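Local coordinates for putative lipoprotein (Parabacteroides distasonis ATCC 8503, PDB 3JX8) that is of unknown function but, as a putative lipoprotein with an adhesin-like head domain, may serve in lipid binding or cell adhesion, at residues V117-N123 and G138-N144; I151-Q157 and E172-T176; L158-S164 and V177-N183; A200-I204 and D219-V223. All coordinates share one frame; numbering follows the deposited sequence. Where two conformers were deposited one is given.

All four contacts pair strands of successive coils in one parallel beta-solenoid. Contacts 1, 3 and 4 lie on the same face, where strands 120-125, 140-146, 160-166, 180-185, 200-205 and 217-223 run side by side in chain order; contact 2 rounds a corner, joining strand 150-153 to 170-174 and 156-158 to 176-177. Contacts 1, 2 and 4 come in series, whereas contacts 2 and 3 alternate along the chain: 151-157 runs directly into 158-164, and 172-176 into 177-183. Centres of contacts 1 and 3 are about 9 Å apart, those of contacts 1 and 4 about 21 Å. The same strand pairing thus recurs coil after coil round an apolar interior, giving an elongated solenoid.

Contact 1: V117-N123 and G138-N144; sequences VNRMEIN and GYKLECN
The amides of Asn-123 and Asn-144 project in parallel from neighbouring strands, almost in one plane. Asn-144 ND2 gives a nearly straight hydrogen bond to Asn-123 OD1 at 2.8 Å. Its second N-H goes to Glu-142 OE2 within its own strand, on the anti lone pair; Asn-123 ND2 treats Glu-121 OE2 in the same way and also reaches Asn-102 OD1 on strand 100-104. These bonds fix the rotation of both amides. The two glutamates, extended and with CG opposite the backbone N (chi1 -176° in Glu-121), stack their carboxylates with planes 9° apart. Glu-121 OE1 and Glu-142 OE2 are 4.0 Å apart, a like-charge approach probably eased by the amide donors. A water that donates to OE1 of both glutamates adds to this. Farther toward the corner, the Arg-119 guanidinium and the Tyr-139 ring run alongside each other with planes 71° apart. Tyr-139 CD2 lies over one guanidinium face, and Arg-119 NE comes within 3.8 Å of Tyr-139 CE2. On the buried face, Leu-141 CD1 lies along the side chain of Met-120, a selenomethionine, 3.9 Å from Met-120 CB and equally near its selenium; it also reaches in to 3.4 Å from Met-120 O. Beneath the side chains the backbones pair in parallel: Met-120 N bonds to Lys-140 O at 2.9 Å, and Glu-142 N to Met-120 O at 2.8 Å. Such in-register stacking of like residues, here on the outer strand face, is typical of a parallel beta-solenoid, consistent with the pectate-lyase-like clan.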
loop_
_atom_site.group_PDB
_atom_site.type_symbol
_atom_site.label_atom_id
_atom_site.label_comp_id
_atom_site.label_asym_id
_atom_site.label_seq_id
_atom_site.Cartn_x
_atom_site.Cartn_y
_atom_site.Cartn_z
ATOM N N VAL A 117 -20.361 11.193 15.202
ATOM C CA VAL A 117 -19.510 11.702 14.122
ATOM C C VAL A 117 -20.318 12.081 12.900
ATOM O O VAL A 117 -21.318 11.443 12.565
ATOM C CB VAL A 117 -18.423 10.676 13.666
ATOM C CG1 VAL A 117 -17.541 10.244 14.849
ATOM C CG2 VAL A 117 -19.053 9.481 13.011
ATOM N N ASN A 118 -19.856 13.125 12.231
ATOM C CA ASN A 118 -20.288 13.439 10.891
ATOM C C ASN A 118 -19.297 12.728 9.954
ATOM O O ASN A 118 -19.590 11.634 9.478
ATOM C CB ASN A 118 -20.330 14.946 10.701
ATOM C CG ASN A 118 -20.630 15.350 9.274
ATOM O OD1 ASN A 118 -21.120 14.559 8.463
ATOM N ND2 ASN A 118 -20.329 16.601 8.959
ATOM N N ARG A 119 -18.127 13.324 9.723
ATOM C CA ARG A 119 -17.022 12.603 9.093
ATOM C C ARG A 119 -15.840 12.544 10.003
ATOM O O ARG A 119 -15.284 13.586 10.347
ATOM C CB ARG A 119 -16.577 13.252 7.786
ATOM C CG ARG A 119 -17.568 13.004 6.699
ATOM C CD ARG A 119 -17.291 13.825 5.450
ATOM N NE ARG A 119 -18.532 14.013 4.682
ATOM C CZ ARG A 119 -19.398 15.015 4.863
ATOM N NH1 ARG A 119 -19.175 15.973 5.768
ATOM N NH2 ARG A 119 -20.504 15.070 4.118
HETATM N N MSE A 120 -15.454 11.327 10.373
HETATM C CA MSE A 120 -14.223 11.091 11.098
HETATM C C MSE A 120 -13.232 10.268 10.245
HETATM O O MSE A 120 -13.533 9.138 9.823
HETATM C CB MSE A 120 -14.491 10.409 12.434
HETATM C CG MSE A 120 -13.198 10.244 13.265
HETATM SE SE MSE A 120 -13.477 9.261 14.896
HETATM C CE MSE A 120 -13.961 10.819 16.000
ATOM N N GLU A 121 -12.048 10.841 10.031
ATOM C CA GLU A 121 -10.960 10.172 9.315
ATOM C C GLU A 121 -9.777 9.888 10.235
ATOM O O GLU A 121 -9.197 10.812 10.817
ATOM C CB GLU A 121 -10.492 11.061 8.172
ATOM C CG GLU A 121 -9.423 10.441 7.304
ATOM C CD GLU A 121 -9.039 11.334 6.159
ATOM O OE1 GLU A 121 -9.942 11.847 5.474
ATOM O OE2 GLU A 121 -7.843 11.541 5.952
ATOM N N ILE A 122 -9.432 8.614 10.368
ATOM C CA ILE A 122 -8.265 8.163 11.137
ATOM C C ILE A 122 -7.158 7.692 10.192
ATOM O O ILE A 122 -7.379 6.790 9.361
ATOM C CB ILE A 122 -8.633 6.995 12.043
ATOM C CG1 ILE A 122 -9.765 7.395 12.969
ATOM C CG2 ILE A 122 -7.448 6.550 12.887
ATOM C CD1 ILE A 122 -9.954 6.422 14.047
ATOM N N ASN A 123 -5.983 8.316 10.305
ATOM C CA ASN A 123 -4.804 7.958 9.506
ATOM C C ASN A 123 -3.658 7.611 10.459
ATOM O O ASN A 123 -3.216 8.452 11.245
ATOM C CB ASN A 123 -4.377 9.099 8.599
ATOM C CG ASN A 123 -5.471 9.535 7.629
ATOM O OD1 ASN A 123 -5.987 8.739 6.846
ATOM N ND2 ASN A 123 -5.792 10.818 7.652
ATOM N N GLY A 138 -22.927 7.718 13.446
ATOM C CA GLY A 138 -22.984 8.846 12.529
ATOM C C GLY A 138 -22.850 8.511 11.055
ATOM O O GLY A 138 -23.153 7.389 10.613
ATOM N N TYR A 139 -22.381 9.494 10.288
ATOM C CA TYR A 139 -22.398 9.388 8.844
ATOM C C TYR A 139 -21.240 8.578 8.270
ATOM O O TYR A 139 -21.467 7.576 7.604
ATOM C CB TYR A 139 -22.470 10.771 8.224
ATOM C CG TYR A 139 -22.364 10.778 6.719
ATOM C CD1 TYR A 139 -23.412 10.334 5.923
ATOM C CD2 TYR A 139 -21.209 11.251 6.088
ATOM C CE1 TYR A 139 -23.320 10.358 4.528
ATOM C CE2 TYR A 139 -21.106 11.283 4.713
ATOM C CZ TYR A 139 -22.168 10.836 3.934
ATOM O OH TYR A 139 -22.043 10.864 2.558
ATOM N N LYS A 140 -20.013 9.003 8.528
ATOM C CA LYS A 140 -18.859 8.365 7.915
ATOM C C LYS A 140 -17.644 8.231 8.828
ATOM O O LYS A 140 -17.223 9.205 9.476
ATOM C CB LYS A 140 -18.486 9.101 6.635
ATOM C CG LYS A 140 -17.276 8.499 5.956
ATOM C CD LYS A 140 -17.150 8.853 4.494
ATOM C CE LYS A 140 -15.943 8.059 3.862
ATOM N NZ LYS A 140 -16.046 7.938 2.355
ATOM N N LEU A 141 -17.115 7.011 8.913
ATOM C CA LEU A 141 -15.816 6.742 9.516
ATOM C C LEU A 141 -14.850 6.187 8.450
ATOM O O LEU A 141 -15.171 5.238 7.705
ATOM C CB LEU A 141 -15.925 5.747 10.656
ATOM C CG LEU A 141 -14.606 5.361 11.376
ATOM C CD1 LEU A 141 -13.939 6.579 12.064
ATOM C CD2 LEU A 141 -14.871 4.217 12.374
ATOM N N GLU A 142 -13.653 6.759 8.406
ATOM C CA GLU A 142 -12.589 6.263 7.535
ATOM C C GLU A 142 -11.388 5.894 8.399
ATOM O O GLU A 142 -10.946 6.697 9.235
ATOM C CB GLU A 142 -12.248 7.334 6.531
ATOM C CG GLU A 142 -11.415 6.871 5.407
ATOM C CD GLU A 142 -11.220 7.928 4.335
ATOM O OE1 GLU A 142 -12.226 8.488 3.858
ATOM O OE2 GLU A 142 -10.059 8.169 3.947
ATOM N N CYS A 143 -10.921 4.660 8.264
ATOM C CA CYS A 143 -9.738 4.123 8.979
ATOM C C CYS A 143 -8.647 3.720 7.994
ATOM O O CYS A 143 -8.754 2.691 7.293
ATOM C CB CYS A 143 -10.116 2.865 9.734
ATOM S SG CYS A 143 -11.272 3.120 11.059
ATOM N N ASN A 144 -7.599 4.518 7.937
ATOM C CA ASN A 144 -6.518 4.275 7.039
ATOM C C ASN A 144 -5.283 3.988 7.821
ATOM O O ASN A 144 -4.954 4.713 8.790
ATOM C CB ASN A 144 -6.310 5.492 6.190
ATOM C CG ASN A 144 -7.561 5.879 5.456
ATOM O OD1 ASN A 144 -8.268 5.010 4.932
ATOM N ND2 ASN A 144 -7.869 7.168 5.438
HETATM O O HOH W 1 -19.584 12.814 1.592
HETATM O O HOH W 2 -12.820 11.107 4.604
#

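Contact 2: I151-Q157 and E172-T176; sequences IIAKDIQ and EVIGT
Ile-151 and Ala-153 reach across to Glu-172 and Ile-174 through an alternating set of parallel backbone hydrogen bonds. Glu-172 N gives to Ile-151 O at 2.9 Å, and Glu-172 O takes the N-H of Ala-153 at 2.9 Å. Ala-153 O then accepts from Ile-174 N at 3.0 Å, with a less straight N-H...O angle of 140°. Past this point the register slips by one residue, a beta bulge at the corner formed by Lys-154 and Asp-155. Pairing resumes as Ile-156 N donates to Ile-174 O at 3.0 Å, and Ile-156 O receives Thr-176 N from a direction tilted 33° from the carbonyl plane. Gly-175 CA also approaches Ile-156 O, at 3.3 Å. Among the side chains, the Ile-152 CD1 methyl makes van der Waals contact with the carboxylate end of the extended Glu-172, 3.6 Å from Glu-172 OE1, while an apolar contact joins Ile-156 CD1 to Val-173 CB at 4.0 Å on the buried side. A chi1 of 74° sets Ile-156 CG1 between its backbone N and carbonyl carbon, and this carries CD1 toward Val-173. Backbone groups of Ile-152 bond in turn to Val-130 and Leu-132 on strand 129-132 of the coil before. Strand 189-192 lies beyond Glu-172 and Val-173, whereas Leu-161 of strand 160-166 meets Ile-156 and Val-173 inside the coil, and strand 140-146 packs on Ile-151.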
loop_
_atom_site.group_PDB
_atom_site.type_symbol
_atom_site.label_atom_id
_atom_site.label_comp_id
_atom_site.label_asym_id
_atom_site.label_seq_id
_atom_site.Cartn_x
_atom_site.Cartn_y
_atom_site.Cartn_z
ATOM N N ILE A 151 -5.766 -0.788 14.051
ATOM C CA ILE A 151 -6.907 0.058 14.394
ATOM C C ILE A 151 -8.044 -0.889 14.709
ATOM O O ILE A 151 -8.242 -1.862 13.972
ATOM C CB ILE A 151 -7.341 0.931 13.218
ATOM C CG1 ILE A 151 -6.177 1.842 12.759
ATOM C CG2 ILE A 151 -8.578 1.734 13.583
ATOM C CD1 ILE A 151 -6.496 2.743 11.540
ATOM N N ILE A 152 -8.754 -0.636 15.808
ATOM C CA ILE A 152 -9.938 -1.395 16.189
ATOM C C ILE A 152 -11.055 -0.434 16.567
ATOM O O ILE A 152 -10.847 0.481 17.372
ATOM C CB ILE A 152 -9.693 -2.425 17.343
ATOM C CG1 ILE A 152 -11.025 -3.085 17.717
ATOM C CG2 ILE A 152 -9.103 -1.777 18.562
ATOM C CD1 ILE A 152 -10.932 -4.481 18.386
ATOM N N ALA A 153 -12.229 -0.617 15.974
ATOM C CA ALA A 153 -13.420 0.147 16.343
ATOM C C ALA A 153 -14.392 -0.871 16.887
ATOM O O ALA A 153 -14.915 -1.699 16.139
ATOM C CB ALA A 153 -13.999 0.891 15.151
ATOM N N LYS A 154 -14.634 -0.819 18.185
ATOM C CA LYS A 154 -15.399 -1.845 18.884
ATOM C C LYS A 154 -16.905 -1.759 18.788
ATOM O O LYS A 154 -17.580 -2.735 19.072
ATOM C CB LYS A 154 -15.005 -1.870 20.352
ATOM C CG LYS A 154 -13.560 -2.280 20.541
ATOM C CD LYS A 154 -13.217 -2.548 21.994
ATOM C CE LYS A 154 -11.851 -3.251 22.104
ATOM N NZ LYS A 154 -11.249 -3.128 23.472
ATOM N N ASP A 155 -17.452 -0.641 18.352
ATOM C CA ASP A 155 -18.900 -0.473 18.420
ATOM C C ASP A 155 -19.316 0.677 17.538
ATOM O O ASP A 155 -19.405 1.833 17.993
ATOM C CB ASP A 155 -19.267 -0.192 19.887
ATOM C CG ASP A 155 -20.769 -0.044 20.145
ATOM O OD1 ASP A 155 -21.612 -0.118 19.231
ATOM O OD2 ASP A 155 -21.086 0.175 21.329
ATOM N N ILE A 156 -19.576 0.372 16.270
ATOM C CA ILE A 156 -19.902 1.398 15.291
ATOM C C ILE A 156 -21.308 1.212 14.778
ATOM O O ILE A 156 -21.813 0.093 14.693
ATOM C CB ILE A 156 -18.873 1.450 14.109
ATOM C CG1 ILE A 156 -19.053 0.252 13.149
ATOM C CG2 ILE A 156 -17.417 1.604 14.665
ATOM C CD1 ILE A 156 -17.883 0.022 12.170
ATOM N N GLN A 157 -21.910 2.342 14.433
ATOM C CA GLN A 157 -23.215 2.430 13.807
ATOM C C GLN A 157 -23.120 3.590 12.824
ATOM O O GLN A 157 -23.206 4.762 13.212
ATOM C CB GLN A 157 -24.300 2.681 14.852
ATOM C CG GLN A 157 -25.679 2.432 14.316
ATOM C CD GLN A 157 -26.800 2.855 15.258
ATOM O OE1 GLN A 157 -26.578 3.214 16.411
ATOM N NE2 GLN A 157 -28.017 2.820 14.750
ATOM N N GLU A 172 -9.735 -3.921 12.564
ATOM C CA GLU A 172 -10.869 -4.689 13.046
ATOM C C GLU A 172 -12.042 -3.777 13.389
ATOM O O GLU A 172 -11.870 -2.765 14.088
ATOM C CB GLU A 172 -10.484 -5.519 14.265
ATOM C CG GLU A 172 -11.652 -6.305 14.835
ATOM C CD GLU A 172 -11.238 -7.336 15.909
ATOM O OE1 GLU A 172 -10.089 -7.321 16.375
ATOM O OE2 GLU A 172 -12.090 -8.176 16.275
ATOM N N VAL A 173 -13.233 -4.141 12.908
ATOM C CA VAL A 173 -14.423 -3.315 13.049
ATOM C C VAL A 173 -15.597 -4.172 13.434
ATOM O O VAL A 173 -15.780 -5.280 12.900
ATOM C CB VAL A 173 -14.743 -2.458 11.777
ATOM C CG1 VAL A 173 -13.633 -1.458 11.546
ATOM C CG2 VAL A 173 -14.987 -3.312 10.518
ATOM N N ILE A 174 -16.371 -3.667 14.391
ATOM C CA ILE A 174 -17.479 -4.380 14.990
ATOM C C ILE A 174 -18.658 -3.424 15.071
ATOM O O ILE A 174 -18.525 -2.299 15.550
ATOM C CB ILE A 174 -17.100 -4.853 16.419
ATOM C CG1 ILE A 174 -15.892 -5.823 16.364
ATOM C CG2 ILE A 174 -18.320 -5.485 17.144
ATOM C CD1 ILE A 174 -15.159 -6.009 17.728
ATOM N N GLY A 175 -19.805 -3.861 14.570
ATOM C CA GLY A 175 -21.027 -3.067 14.631
ATOM C C GLY A 175 -21.933 -3.255 13.435
ATOM O O GLY A 175 -22.103 -4.373 12.941
ATOM N N THR A 176 -22.492 -2.141 12.974
ATOM C CA THR A 176 -23.400 -2.098 11.834
ATOM C C THR A 176 -23.069 -0.902 10.958
ATOM O O THR A 176 -22.773 0.198 11.473
ATOM C CB THR A 176 -24.844 -1.898 12.304
ATOM O OG1 THR A 176 -25.225 -3.044 13.041
ATOM C CG2 THR A 176 -25.817 -1.794 11.124
#

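Contact 3: L158-S164 and V177-N183; sequences LDNLSCS and VDRASFN
A chi1 of -58° in Asn-160 and a bend at chi3 (-57°) in Arg-179 bring amide and guanidinium side by side, their planes 71° apart. Arg-179 NH2 approaches Asn-160 OD1 at 2.7 Å and Arg-179 NE does so at 3.2 Å; both bonds are weak because the N-H groups do not aim well at the oxygen. Water adds to the link: one molecule accepts from Asn-160 ND2 and Arg-179 NH2, and another accepts from Arg-179 NE. Inside the coil, Leu-161 CD2 meets Phe-182 CE1 at 3.7 Å. Cys-163 approaches the same ring at its edge, with CB near the ring plane and SG 5.1 Å from the ring centroid of Phe-182. Val-173 and Ile-190 also touch the Phe-182 side chain. At the far end Cys-163 O accepts twice from Asn-183, from N at 2.7 Å and from ND2 at 3.3 Å, the latter from above the carbonyl plane. Asn-183 ND2 also bonds to Ser-181 OG, while Asn-183 OD1 receives Asn-203 ND2 from the next strand. Asp-178 turns its carboxylate to a salt bridge with Arg-198. The chemistry is thus divided by face: apolar and sulfur-aromatic packing of Leu-161, Cys-163 and Phe-182 fills the interior, whereas the face of Asn-160, Arg-179, Ser-181 and Asn-183 links the coils by polar bonds, weak and hydrated at the Asn-160 and Arg-179 pair.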
loop_
_atom_site.group_PDB
_atom_site.type_symbol
_atom_site.label_atom_id
_atom_site.label_comp_id
_atom_site.label_asym_id
_atom_site.label_seq_id
_atom_site.Cartn_x
_atom_site.Cartn_y
_atom_site.Cartn_z
ATOM N N LEU A 158 -22.907 3.250 11.550
ATOM C CA LEU A 158 -22.549 4.218 10.536
ATOM C C LEU A 158 -23.351 4.042 9.248
ATOM O O LEU A 158 -23.746 2.934 8.885
ATOM C CB LEU A 158 -21.052 4.063 10.201
ATOM C CG LEU A 158 -20.029 4.344 11.306
ATOM C CD1 LEU A 158 -18.669 3.774 10.924
ATOM C CD2 LEU A 158 -19.969 5.837 11.601
ATOM N N ASP A 159 -23.536 5.143 8.524
ATOM C CA ASP A 159 -24.013 5.064 7.151
ATOM C C ASP A 159 -22.910 4.534 6.238
ATOM O O ASP A 159 -23.178 3.746 5.333
ATOM C CB ASP A 159 -24.468 6.439 6.652
ATOM C CG ASP A 159 -25.615 6.992 7.459
ATOM O OD1 ASP A 159 -26.473 6.195 7.890
ATOM O OD2 ASP A 159 -25.670 8.219 7.685
ATOM N N ASN A 160 -21.685 4.994 6.472
ATOM C CA ASN A 160 -20.543 4.697 5.615
ATOM C C ASN A 160 -19.292 4.381 6.384
ATOM O O ASN A 160 -18.935 5.114 7.297
ATOM C CB ASN A 160 -20.282 5.897 4.737
ATOM C CG ASN A 160 -21.477 6.239 3.919
ATOM O OD1 ASN A 160 -21.770 5.572 2.919
ATOM N ND2 ASN A 160 -22.221 7.230 4.362
ATOM N N LEU A 161 -18.613 3.303 6.000
ATOM C CA LEU A 161 -17.333 2.926 6.599
ATOM C C LEU A 161 -16.345 2.658 5.497
ATOM O O LEU A 161 -16.641 1.922 4.545
ATOM C CB LEU A 161 -17.470 1.664 7.442
ATOM C CG LEU A 161 -16.144 1.083 7.989
ATOM C CD1 LEU A 161 -15.479 2.022 9.010
ATOM C CD2 LEU A 161 -16.360 -0.318 8.594
ATOM N N SER A 162 -15.148 3.207 5.624
ATOM C CA SER A 162 -14.101 2.894 4.678
ATOM C C SER A 162 -12.810 2.553 5.399
ATOM O O SER A 162 -12.337 3.341 6.220
ATOM C CB SER A 162 -13.893 4.097 3.777
ATOM O OG SER A 162 -12.738 3.905 3.018
ATOM N N CYS A 163 -12.232 1.392 5.095
ATOM C CA CYS A 163 -10.923 1.004 5.650
ATOM C C CYS A 163 -9.933 0.630 4.577
ATOM O O CYS A 163 -10.226 -0.259 3.747
ATOM C CB CYS A 163 -11.064 -0.207 6.572
ATOM S SG CYS A 163 -12.252 0.006 7.872
ATOM N N SER A 164 -8.754 1.253 4.634
ATOM C CA SER A 164 -7.640 0.949 3.756
ATOM C C SER A 164 -6.404 0.659 4.590
ATOM O O SER A 164 -5.993 1.465 5.439
ATOM C CB SER A 164 -7.355 2.111 2.850
ATOM O OG SER A 164 -8.531 2.465 2.174
ATOM N N VAL A 177 -23.127 -1.107 9.644
ATOM C CA VAL A 177 -22.878 -0.056 8.674
ATOM C C VAL A 177 -23.756 -0.334 7.464
ATOM O O VAL A 177 -24.074 -1.490 7.167
ATOM C CB VAL A 177 -21.378 0.015 8.253
ATOM C CG1 VAL A 177 -20.896 -1.325 7.734
ATOM C CG2 VAL A 177 -21.163 1.088 7.187
ATOM N N ASP A 178 -24.180 0.725 6.781
ATOM C CA ASP A 178 -24.981 0.570 5.587
ATOM C C ASP A 178 -24.065 0.184 4.420
ATOM O O ASP A 178 -24.242 -0.888 3.835
ATOM C CB ASP A 178 -25.767 1.832 5.272
ATOM C CG ASP A 178 -26.718 1.641 4.112
ATOM O OD1 ASP A 178 -27.576 0.741 4.170
ATOM O OD2 ASP A 178 -26.611 2.389 3.132
ATOM N N ARG A 179 -23.104 1.045 4.096
ATOM C CA ARG A 179 -22.113 0.756 3.046
ATOM C C ARG A 179 -20.710 0.730 3.601
ATOM O O ARG A 179 -20.332 1.631 4.362
ATOM C CB ARG A 179 -22.177 1.767 1.920
ATOM C CG ARG A 179 -23.524 1.716 1.182
ATOM C CD ARG A 179 -23.607 2.705 0.057
ATOM N NE ARG A 179 -23.373 4.029 0.587
ATOM C CZ ARG A 179 -23.050 5.101 -0.128
ATOM N NH1 ARG A 179 -22.934 5.026 -1.453
ATOM N NH2 ARG A 179 -22.858 6.267 0.496
ATOM N N ALA A 180 -19.959 -0.302 3.217
ATOM C CA ALA A 180 -18.596 -0.514 3.649
ATOM C C ALA A 180 -17.680 -0.715 2.446
ATOM O O ALA A 180 -18.039 -1.369 1.435
ATOM C CB ALA A 180 -18.494 -1.739 4.575
ATOM N N SER A 181 -16.474 -0.180 2.582
ATOM C CA SER A 181 -15.422 -0.402 1.631
ATOM C C SER A 181 -14.149 -0.863 2.395
ATOM O O SER A 181 -13.678 -0.165 3.296
ATOM C CB SER A 181 -15.223 0.874 0.857
ATOM O OG SER A 181 -13.997 0.787 0.187
ATOM N N PHE A 182 -13.650 -2.059 2.081
ATOM C CA PHE A 182 -12.476 -2.655 2.718
ATOM C C PHE A 182 -11.358 -2.927 1.724
ATOM O O PHE A 182 -11.545 -3.667 0.738
ATOM C CB PHE A 182 -12.858 -3.968 3.371
ATOM C CG PHE A 182 -13.881 -3.834 4.444
ATOM C CD1 PHE A 182 -13.703 -2.949 5.487
ATOM C CD2 PHE A 182 -15.011 -4.629 4.448
ATOM C CE1 PHE A 182 -14.662 -2.834 6.495
ATOM C CE2 PHE A 182 -15.961 -4.523 5.469
ATOM C CZ PHE A 182 -15.776 -3.619 6.497
ATOM N N ASN A 183 -10.187 -2.360 1.986
ATOM C CA ASN A 183 -9.078 -2.398 1.048
ATOM C C ASN A 183 -7.800 -2.807 1.751
ATOM O O ASN A 183 -7.446 -2.231 2.781
ATOM C CB ASN A 183 -8.889 -1.043 0.427
ATOM C CG ASN A 183 -10.143 -0.524 -0.169
ATOM O OD1 ASN A 183 -10.497 -0.874 -1.293
ATOM N ND2 ASN A 183 -10.882 0.273 0.600
HETATM O O HOH W 3 -24.866 4.501 3.085
HETATM O O HOH W 4 -24.671 7.107 3.116
#

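Contact 4: A200-I204 and D219-V223; sequences AECNI and DANIV
Ile-204 and Ile-222 stand in matching positions on the buried face, Ile-204 CB lying 4.4 Å from Ile-222 CG2. Ile-228 of strand 227-231 touches both isoleucines, as well as Cys-202 and Ala-220, and closes the core from across the coil. The backbone between the strands is tightly joined: Cys-202 N bonds to Asp-219 O at 2.7 Å, and Val-223 N to Ile-204 O at 2.8 Å. The other face is polar and partly exposed, with less exact bonding. The amides of Asn-203 and Asn-221 project in parallel with planes 10° apart, yet Asn-221 ND2 makes a weak bond to Asn-203 OD1, 3.2 Å long with an N-H...O angle of 128°. Asn-221 ND2 also gives to Asp-219 OD1 at 3.1 Å, met from well above the carboxylate plane. Asn-203 ND2 gives a shorter, straighter bond to Glu-201 OE2, at 2.8 Å, although again from above the carboxylate plane. Glu-201 and Asp-219 run alongside each other, Glu-201 CG being 3.8 Å from Asp-219 OD2. Each acidic group is bonded by the asparagine two residues on in its own strand, so the amides probably temper the repulsion between neighbouring carboxylates.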
loop_
_atom_site.group_PDB
_atom_site.type_symbol
_atom_site.label_atom_id
_atom_site.label_comp_id
_atom_site.label_asym_id
_atom_site.label_seq_id
_atom_site.Cartn_x
_atom_site.Cartn_y
_atom_site.Cartn_z
ATOM N N ALA A 200 -21.087 -4.162 0.722
ATOM C CA ALA A 200 -19.644 -4.069 0.932
ATOM C C ALA A 200 -18.863 -4.298 -0.358
ATOM O O ALA A 200 -19.209 -5.167 -1.195
ATOM C CB ALA A 200 -19.197 -5.044 1.969
ATOM N N GLU A 201 -17.787 -3.528 -0.485
ATOM C CA GLU A 201 -16.772 -3.712 -1.521
ATOM C C GLU A 201 -15.455 -4.116 -0.860
ATOM O O GLU A 201 -14.999 -3.444 0.074
ATOM C CB GLU A 201 -16.557 -2.394 -2.242
ATOM C CG GLU A 201 -15.716 -2.530 -3.479
ATOM C CD GLU A 201 -15.324 -1.180 -4.073
ATOM O OE1 GLU A 201 -16.113 -0.215 -3.849
ATOM O OE2 GLU A 201 -14.245 -1.100 -4.745
ATOM N N CYS A 202 -14.857 -5.195 -1.334
ATOM C CA CYS A 202 -13.617 -5.724 -0.775
ATOM C C CYS A 202 -12.573 -5.820 -1.860
ATOM O O CYS A 202 -12.789 -6.436 -2.911
ATOM C CB CYS A 202 -13.857 -7.097 -0.207
ATOM S SG CYS A 202 -14.910 -7.099 1.224
ATOM N N ASN A 203 -11.444 -5.183 -1.624
ATOM C CA ASN A 203 -10.337 -5.194 -2.567
ATOM C C ASN A 203 -9.078 -5.597 -1.886
ATOM O O ASN A 203 -8.721 -4.992 -0.862
ATOM C CB ASN A 203 -10.124 -3.818 -3.146
ATOM C CG ASN A 203 -11.283 -3.369 -4.011
ATOM O OD1 ASN A 203 -11.474 -3.877 -5.110
ATOM N ND2 ASN A 203 -12.061 -2.428 -3.516
ATOM N N ILE A 204 -8.381 -6.570 -2.487
ATOM C CA ILE A 204 -7.057 -7.026 -2.040
ATOM C C ILE A 204 -6.025 -6.992 -3.161
ATOM O O ILE A 204 -6.245 -7.504 -4.265
ATOM C CB ILE A 204 -7.093 -8.470 -1.501
ATOM C CG1 ILE A 204 -8.100 -8.591 -0.336
ATOM C CG2 ILE A 204 -5.684 -8.908 -1.021
ATOM C CD1 ILE A 204 -8.095 -9.948 0.349
ATOM N N ASP A 219 -19.083 -7.057 -3.349
ATOM C CA ASP A 219 -18.240 -6.925 -4.513
ATOM C C ASP A 219 -16.838 -7.322 -4.040
ATOM O O ASP A 219 -16.219 -6.623 -3.220
ATOM C CB ASP A 219 -18.385 -5.473 -4.971
ATOM C CG ASP A 219 -17.574 -5.138 -6.169
ATOM O OD1 ASP A 219 -16.974 -6.042 -6.793
ATOM O OD2 ASP A 219 -17.545 -3.918 -6.495
ATOM N N ALA A 220 -16.369 -8.471 -4.509
ATOM C CA ALA A 220 -15.194 -9.152 -3.974
ATOM C C ALA A 220 -14.098 -9.202 -5.048
ATOM O O ALA A 220 -14.277 -9.838 -6.099
ATOM C CB ALA A 220 -15.564 -10.551 -3.499
ATOM N N ASN A 221 -12.991 -8.497 -4.810
ATOM C CA ASN A 221 -11.923 -8.339 -5.799
ATOM C C ASN A 221 -10.580 -8.669 -5.205
ATOM O O ASN A 221 -10.213 -8.139 -4.130
ATOM C CB ASN A 221 -11.881 -6.899 -6.331
ATOM C CG ASN A 221 -13.227 -6.463 -6.899
ATOM O OD1 ASN A 221 -13.652 -6.970 -7.931
ATOM N ND2 ASN A 221 -13.938 -5.611 -6.185
ATOM N N ILE A 222 -9.836 -9.526 -5.894
ATOM C CA ILE A 222 -8.500 -9.926 -5.478
ATOM C C ILE A 222 -7.578 -9.917 -6.683
ATOM O O ILE A 222 -7.891 -10.494 -7.761
ATOM C CB ILE A 222 -8.466 -11.355 -4.887
ATOM C CG1 ILE A 222 -9.501 -11.504 -3.758
ATOM C CG2 ILE A 222 -7.022 -11.733 -4.476
ATOM C CD1 ILE A 222 -9.693 -12.939 -3.235
ATOM N N VAL A 223 -6.449 -9.246 -6.490
ATOM C CA VAL A 223 -5.335 -9.291 -7.403
ATOM C C VAL A 223 -4.145 -9.781 -6.592
ATOM O O VAL A 223 -3.505 -9.002 -5.871
ATOM C CB VAL A 223 -5.082 -7.902 -8.047
ATOM C CG1 VAL A 223 -3.811 -7.936 -8.948
ATOM C CG2 VAL A 223 -6.333 -7.459 -8.837
#